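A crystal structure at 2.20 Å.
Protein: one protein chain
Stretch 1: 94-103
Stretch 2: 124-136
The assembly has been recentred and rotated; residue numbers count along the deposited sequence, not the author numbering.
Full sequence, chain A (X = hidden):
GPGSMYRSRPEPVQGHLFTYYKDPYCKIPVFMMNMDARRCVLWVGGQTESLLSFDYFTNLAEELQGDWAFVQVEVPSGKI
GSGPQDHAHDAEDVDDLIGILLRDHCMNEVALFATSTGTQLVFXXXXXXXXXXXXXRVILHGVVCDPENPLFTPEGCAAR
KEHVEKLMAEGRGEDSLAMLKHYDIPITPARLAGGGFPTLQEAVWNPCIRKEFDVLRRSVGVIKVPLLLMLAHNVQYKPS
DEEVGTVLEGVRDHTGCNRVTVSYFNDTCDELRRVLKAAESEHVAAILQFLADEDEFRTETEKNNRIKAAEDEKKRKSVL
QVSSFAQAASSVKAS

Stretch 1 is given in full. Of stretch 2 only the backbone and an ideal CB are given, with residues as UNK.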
# COMPACT_ATOMS: atom_id res chain seq x y z
N VAL A 94 -10.64 2.19 9.88
CA VAL A 94 -11.59 2.87 8.98
C VAL A 94 -12.57 3.79 9.73
O VAL A 94 -12.87 4.90 9.25
CB VAL A 94 -12.31 1.88 8.04
CG1 VAL A 94 -13.30 2.62 7.13
CG2 VAL A 94 -11.25 1.10 7.16
N ASP A 95 -13.05 3.34 10.90
CA ASP A 95 -13.95 4.16 11.72
C ASP A 95 -13.31 5.44 12.23
O ASP A 95 -13.94 6.49 12.28
CB ASP A 95 -14.51 3.35 12.89
CG ASP A 95 -15.87 3.84 13.33
OD1 ASP A 95 -16.69 4.21 12.45
OD2 ASP A 95 -16.10 3.89 14.56
N ASP A 96 -12.04 5.33 12.61
CA ASP A 96 -11.21 6.48 12.95
C ASP A 96 -11.10 7.48 11.78
O ASP A 96 -11.11 8.69 11.98
CB ASP A 96 -9.79 6.03 13.38
CG ASP A 96 -9.79 5.14 14.64
OD1 ASP A 96 -10.80 5.17 15.40
OD2 ASP A 96 -8.78 4.42 14.88
N LEU A 97 -10.98 6.98 10.56
CA LEU A 97 -10.96 7.87 9.39
C LEU A 97 -12.33 8.55 9.21
O LEU A 97 -12.40 9.76 8.97
CB LEU A 97 -10.56 7.11 8.12
CG LEU A 97 -10.62 7.91 6.82
CD1 LEU A 97 -9.83 9.25 6.97
CD2 LEU A 97 -10.20 7.08 5.58
N ILE A 98 -13.41 7.79 9.33
CA ILE A 98 -14.75 8.36 9.27
C ILE A 98 -14.90 9.52 10.27
O ILE A 98 -15.36 10.60 9.90
CB ILE A 98 -15.85 7.30 9.49
CG1 ILE A 98 -15.84 6.29 8.33
CG2 ILE A 98 -17.24 7.96 9.61
CD1 ILE A 98 -16.78 5.07 8.55
N GLY A 99 -14.49 9.30 11.52
CA GLY A 99 -14.43 10.36 12.50
C GLY A 99 -13.66 11.60 12.08
O GLY A 99 -14.12 12.74 12.29
N ILE A 100 -12.47 11.39 11.52
CA ILE A 100 -11.65 12.48 10.99
C ILE A 100 -12.38 13.24 9.88
O ILE A 100 -12.44 14.46 9.87
CB ILE A 100 -10.31 11.94 10.46
CG1 ILE A 100 -9.38 11.58 11.62
CG2 ILE A 100 -9.64 12.95 9.47
CD1 ILE A 100 -8.29 10.56 11.21
N LEU A 101 -12.95 12.51 8.94
CA LEU A 101 -13.68 13.15 7.84
C LEU A 101 -14.87 14.00 8.32
O LEU A 101 -15.12 15.10 7.81
CB LEU A 101 -14.18 12.08 6.88
CG LEU A 101 -13.11 11.39 6.03
CD1 LEU A 101 -13.69 10.20 5.30
CD2 LEU A 101 -12.48 12.40 5.03
N LEU A 102 -15.61 13.46 9.28
CA LEU A 102 -16.78 14.15 9.81
C LEU A 102 -16.35 15.42 10.52
O LEU A 102 -16.85 16.49 10.19
CB LEU A 102 -17.57 13.25 10.76
CG LEU A 102 -18.24 12.02 10.13
CD1 LEU A 102 -18.93 11.17 11.22
CD2 LEU A 102 -19.21 12.40 9.03
N ARG A 103 -15.42 15.33 11.46
CA ARG A 103 -15.11 16.54 12.23
C ARG A 103 -14.14 17.48 11.51
O ARG A 103 -14.28 18.70 11.61
CB ARG A 103 -14.68 16.28 13.69
CG ARG A 103 -14.05 14.95 13.99
CD ARG A 103 -13.51 14.87 15.40
NE ARG A 103 -12.54 15.93 15.67
CZ ARG A 103 -11.26 15.97 15.26
NH1 ARG A 103 -10.73 14.99 14.53
NH2 ARG A 103 -10.51 17.01 15.59
N UNK A 124 -18.64 -5.27 9.81
CA UNK A 124 -18.05 -5.02 11.13
C UNK A 124 -18.21 -3.56 11.57
O UNK A 124 -18.59 -3.29 12.71
CB UNK A 124 -16.57 -5.39 11.12
N UNK A 125 -17.92 -2.64 10.65
CA UNK A 125 -18.12 -1.21 10.89
C UNK A 125 -19.56 -0.90 11.27
O UNK A 125 -19.80 -0.30 12.29
CB UNK A 125 -17.73 -0.40 9.65
N UNK A 126 -20.49 -1.31 10.42
CA UNK A 126 -21.91 -1.00 10.58
C UNK A 126 -22.54 -1.50 11.89
O UNK A 126 -23.49 -0.90 12.38
CB UNK A 126 -22.68 -1.60 9.40
N UNK A 127 -22.00 -2.57 12.46
CA UNK A 127 -22.47 -3.04 13.75
C UNK A 127 -21.79 -2.34 14.93
O UNK A 127 -22.40 -2.23 15.98
CB UNK A 127 -22.25 -4.55 13.85
N UNK A 128 -20.57 -1.84 14.76
CA UNK A 128 -19.79 -1.27 15.87
C UNK A 128 -19.34 0.20 15.73
O UNK A 128 -18.66 0.71 16.62
CB UNK A 128 -18.54 -2.13 16.07
N UNK A 129 -19.69 0.88 14.63
CA UNK A 129 -19.20 2.24 14.42
C UNK A 129 -19.60 3.21 15.55
O UNK A 129 -20.70 3.14 16.08
CB UNK A 129 -19.72 2.77 13.08
N UNK A 130 -18.69 4.12 15.90
CA UNK A 130 -19.02 5.26 16.75
C UNK A 130 -19.74 6.35 15.96
O UNK A 130 -20.06 7.38 16.53
CB UNK A 130 -17.75 5.83 17.39
N UNK A 131 -19.98 6.11 14.66
CA UNK A 131 -20.44 7.13 13.72
C UNK A 131 -21.60 6.67 12.85
O UNK A 131 -21.83 7.22 11.78
CB UNK A 131 -19.28 7.57 12.82
N UNK A 132 -22.33 5.66 13.32
CA UNK A 132 -23.41 5.04 12.55
C UNK A 132 -24.47 6.02 12.01
O UNK A 132 -25.07 5.75 10.96
CB UNK A 132 -24.10 4.00 13.43
N UNK A 133 -24.74 7.12 12.74
CA UNK A 133 -25.73 8.11 12.30
C UNK A 133 -25.30 8.89 11.06
O UNK A 133 -26.13 9.42 10.33
CB UNK A 133 -26.01 9.09 13.44
N UNK A 134 -24.00 8.97 10.84
CA UNK A 134 -23.46 9.67 9.69
C UNK A 134 -23.21 8.76 8.47
O UNK A 134 -22.92 9.25 7.37
CB UNK A 134 -22.15 10.36 10.09
N UNK A 135 -23.34 7.45 8.64
CA UNK A 135 -23.19 6.51 7.52
C UNK A 135 -24.59 6.26 6.90
O UNK A 135 -25.40 5.51 7.45
CB UNK A 135 -22.55 5.20 7.99
N UNK A 136 -24.89 6.96 5.81
CA UNK A 136 -26.27 7.05 5.31
C UNK A 136 -26.57 6.16 4.11
O UNK A 136 -27.71 5.99 3.71
CB UNK A 136 -26.58 8.50 4.93

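Position 124 lies in a helix, its CB with nothing of stretch 1 within 5.5 Å, so many side chains would do, polar ones included; the residue is Glu 124. At 125 the CA-to-CB bond points toward stretch 1, where Val 94 and Ile 98 offer methyl groups beside the carboxylate of Asp 95. The CB stops 5.5 Å from Asp 95 OD1, leaving a gap that a branched or long apolar chain could fill. Leu 125 does so: its CD1 meets Val 94 CG1 at 3.5 Å and Ile 98 CD1 at 4.1 Å.

At 126, 127 and 128 stretch 1 does not choose between polar and apolar. They are Leu 126, Glu 127 and Asn 128.

At 129 the backbone leaves helical angles (phi/psi -59/142). The CB points sideways but sits 3.4 Å from Asp 95 OD1, so a short donor suits: serine, perhaps threonine or cysteine. Ser 129, chi1 t, gives a hydrogen bond from OG to Asp 95 OD1 at 2.5 Å. Ser 129 OG also accepts a hydrogen bond from the backbone N of 131, tying the turn to the carboxylate.

Position 130 meets Asp 95 through its backbone: N donates to Asp 95 OD2 at 2.9 Å. This bond needs an amide hydrogen, which proline lacks, but no particular side chain. The CB points sideways, and a small residue suffices; Ala 130 places CB 3.8 Å from Asp 95 OD2.

At 131 the CB points toward the helix of stretch 1, near Ile 98 CG2 and Leu 102 CD1, with Asp 95 within reach and the bare CA of Gly 99 beyond. A flat side chain carrying a donor, such as histidine, asparagine or glutamine, would answer both. His 131, chi1 m, lays one ring face over Gly 99 CA, 3.8 Å from the ring centroid, and ND1 gives Asp 95 OD1 a weak hydrogen bond at 3.2 Å. A CB on Gly 99 would lie 3.0 Å from His 131 CE1, a clash, so the glycine makes room for the ring.

Position 132 points away and 133 is out of reach, so polar or charged chains suit; Lys 132 and Ser 133 make no contact with stretch 1. At 134 the CB points toward Leu 102, already in contact, so small residues fit. Ser 134 packs CB 3.5 Å from Leu 102 CD1.

Position 135, extended, points sideways, so a chain with reach is needed, and the methyl groups of Ile 98 favour an apolar one such as isoleucine, leucine or methionine. Ile 135 brings CD1 within 3.7 Å of Ile 98 CD1. Position 136 is out of reach and open to many residues: Thr 136.

Stretch 2 124-136: ELLENSAHKSSIT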
# COMPACT_ATOMS: atom_id res chain seq x y z
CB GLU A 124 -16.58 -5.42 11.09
CG GLU A 124 -15.87 -5.37 12.40
CD GLU A 124 -16.44 -6.31 13.44
OE1 GLU A 124 -16.95 -7.40 13.07
OE2 GLU A 124 -16.36 -5.94 14.63
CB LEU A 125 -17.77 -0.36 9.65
CG LEU A 125 -16.39 0.31 9.62
CD1 LEU A 125 -16.17 1.07 8.29
CD2 LEU A 125 -16.26 1.24 10.77
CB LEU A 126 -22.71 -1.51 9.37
CG LEU A 126 -22.83 -0.51 8.22
CD1 LEU A 126 -21.51 0.07 7.85
CD2 LEU A 126 -23.41 -1.17 7.02
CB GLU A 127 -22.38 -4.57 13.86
CG GLU A 127 -20.99 -5.19 13.96
CD GLU A 127 -21.03 -6.69 14.35
OE1 GLU A 127 -20.11 -7.17 15.10
OE2 GLU A 127 -21.98 -7.39 13.91
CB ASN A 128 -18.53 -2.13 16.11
CG ASN A 128 -18.86 -3.52 16.66
OD1 ASN A 128 -19.59 -3.66 17.65
ND2 ASN A 128 -18.33 -4.55 16.01
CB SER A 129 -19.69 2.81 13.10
OG SER A 129 -19.17 4.11 12.87
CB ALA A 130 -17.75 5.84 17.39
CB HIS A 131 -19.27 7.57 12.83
CG HIS A 131 -18.04 7.97 13.60
ND1 HIS A 131 -16.88 7.23 13.60
CD2 HIS A 131 -17.81 9.02 14.41
CE1 HIS A 131 -15.98 7.82 14.36
NE2 HIS A 131 -16.53 8.90 14.88
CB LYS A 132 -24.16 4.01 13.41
CG LYS A 132 -23.38 2.76 13.79
CD LYS A 132 -24.30 1.76 14.48
CE LYS A 132 -23.53 0.86 15.47
NZ LYS A 132 -24.44 -0.15 16.08
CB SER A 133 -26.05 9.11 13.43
OG SER A 133 -26.64 8.46 14.55
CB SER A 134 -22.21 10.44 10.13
OG SER A 134 -22.56 11.40 11.13
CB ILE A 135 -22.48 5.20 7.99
CG1 ILE A 135 -21.10 5.56 8.57
CG2 ILE A 135 -22.36 4.19 6.83
CD1 ILE A 135 -20.39 4.43 9.32
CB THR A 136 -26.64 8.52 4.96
OG1 THR A 136 -25.68 9.05 4.06
CG2 THR A 136 -26.71 9.40 6.20
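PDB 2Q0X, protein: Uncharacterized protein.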